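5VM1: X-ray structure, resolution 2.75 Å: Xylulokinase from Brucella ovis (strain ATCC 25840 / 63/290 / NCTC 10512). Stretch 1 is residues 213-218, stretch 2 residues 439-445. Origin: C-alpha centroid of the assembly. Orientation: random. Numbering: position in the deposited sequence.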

# COMPACT_ATOMS: atom_id res chain seq x y z
N GLU A 213 0.51 -9.07 -16.38
CA GLU A 213 1.07 -7.82 -15.88
C GLU A 213 -0.06 -6.81 -15.69
O GLU A 213 -1.06 -6.85 -16.40
CB GLU A 213 2.14 -7.26 -16.80
CG GLU A 213 3.30 -8.21 -17.01
CD GLU A 213 4.10 -8.43 -15.77
OE1 GLU A 213 3.95 -7.68 -14.79
OE2 GLU A 213 4.90 -9.38 -15.78
N GLY A 214 0.11 -5.94 -14.69
CA GLY A 214 -0.96 -5.03 -14.33
C GLY A 214 -1.40 -4.13 -15.46
O GLY A 214 -2.56 -3.72 -15.51
N SER A 215 -0.48 -3.77 -16.34
CA SER A 215 -0.78 -2.87 -17.43
C SER A 215 -1.22 -3.59 -18.69
O SER A 215 -1.50 -2.93 -19.70
CB SER A 215 0.46 -2.01 -17.73
OG SER A 215 1.53 -2.87 -18.05
N GLU A 216 -1.30 -4.91 -18.68
CA GLU A 216 -1.72 -5.56 -19.92
C GLU A 216 -3.21 -5.90 -19.84
O GLU A 216 -3.82 -5.86 -18.78
CB GLU A 216 -0.84 -6.78 -20.26
CG GLU A 216 -0.84 -8.02 -19.41
CD GLU A 216 0.43 -8.88 -19.65
OE1 GLU A 216 1.39 -8.36 -20.30
OE2 GLU A 216 0.46 -10.07 -19.22
N ALA A 217 -3.80 -6.18 -21.01
CA ALA A 217 -5.24 -6.39 -21.10
C ALA A 217 -5.60 -7.69 -20.43
O ALA A 217 -4.97 -8.72 -20.67
CB ALA A 217 -5.68 -6.43 -22.56
N ALA A 218 -6.61 -7.65 -19.55
CA ALA A 218 -6.92 -8.80 -18.71
C ALA A 218 -8.43 -8.91 -18.49
O ALA A 218 -8.95 -8.79 -17.37
CB ALA A 218 -6.11 -8.70 -17.41
N ARG A 439 -4.98 5.17 -15.03
CA ARG A 439 -3.81 5.09 -15.90
C ARG A 439 -3.57 3.68 -16.41
O ARG A 439 -3.27 3.49 -17.60
CB ARG A 439 -2.58 5.61 -15.16
CG ARG A 439 -2.45 7.10 -15.17
CD ARG A 439 -1.21 7.54 -14.44
NE ARG A 439 -0.71 8.79 -14.99
CZ ARG A 439 0.39 9.39 -14.57
NH1 ARG A 439 1.11 8.86 -13.59
NH2 ARG A 439 0.79 10.51 -15.14
N LEU A 440 -3.72 2.66 -15.55
CA LEU A 440 -3.52 1.30 -16.03
C LEU A 440 -4.60 0.94 -17.06
O LEU A 440 -4.31 0.31 -18.09
CB LEU A 440 -3.50 0.32 -14.85
CG LEU A 440 -2.24 0.37 -13.96
CD1 LEU A 440 -2.35 -0.44 -12.67
CD2 LEU A 440 -0.99 -0.04 -14.71
N GLY A 441 -5.82 1.41 -16.84
CA GLY A 441 -6.85 1.22 -17.85
C GLY A 441 -6.50 1.90 -19.15
O GLY A 441 -6.71 1.33 -20.23
N LEU A 442 -5.90 3.10 -19.09
CA LEU A 442 -5.49 3.78 -20.32
C LEU A 442 -4.39 3.00 -21.02
O LEU A 442 -4.37 2.90 -22.25
CB LEU A 442 -5.01 5.20 -20.02
CG LEU A 442 -4.51 6.15 -21.13
CD1 LEU A 442 -4.62 7.58 -20.65
CD2 LEU A 442 -3.08 5.91 -21.63
N ILE A 443 -3.49 2.39 -20.25
CA ILE A 443 -2.36 1.68 -20.83
C ILE A 443 -2.83 0.40 -21.53
O ILE A 443 -2.39 0.11 -22.65
CB ILE A 443 -1.32 1.40 -19.74
CG1 ILE A 443 -0.71 2.72 -19.27
CG2 ILE A 443 -0.24 0.48 -20.27
CD1 ILE A 443 0.08 2.62 -17.99
N ALA A 444 -3.71 -0.37 -20.90
CA ALA A 444 -4.15 -1.62 -21.52
C ALA A 444 -5.01 -1.38 -22.76
O ALA A 444 -4.90 -2.13 -23.74
CB ALA A 444 -4.93 -2.47 -20.52
N ALA A 445 -5.83 -0.32 -22.75
CA ALA A 445 -6.76 -0.08 -23.84
C ALA A 445 -6.04 0.41 -25.10
O ALA A 445 -6.44 0.09 -26.22
CB ALA A 445 -7.83 0.93 -23.41

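A tight turn rests on one face of a helix, and the contact is made by van der Waals packing: no hydrogen bond crosses between the stretches. Internal hydrogen bonds help hold each stretch in its own shape. Residues 213-216 form a type I beta turn closed by Glu-216 N to Glu-213 O at 3.0 Å, and the carboxylate of Glu-216 reaches back to accept a second bond, from Glu-213 N to Glu-216 OE2, also 3.0 Å. The helix runs through all of 439-445, its backbone paired i to i+4, as in Ala-444 N to Leu-440 O at 3.0 Å.

Ser-215 covers the most surface. Its CB lies 3.6 Å from Ile-443 CG2 and 3.9 Å from Leu-440 CD2, so the methylene of a polar residue serves as an apolar contact, while OG, at chi1 p, makes no bond to the helix. Ala-444 comes next. Its CB points toward the turn, and the backbones come close here: Ser-215 O sits 3.5 Å from Ala-444 CA, and the CA atoms of Glu-216 and Ala-444 are 4.9 Å apart. Ala-444 CB also lies 3.9 Å from Ala-217 N. Leu-440 starts sideways, but its end comes nearer, bringing CD2 within 4.1 Å of Gly-214 O. The pattern is alanine where the CA atoms come nearest, the CA-to-CB bond of Glu-216 pointing away, and Leu-440 and Ile-443 packing on the Ser-215 methylene.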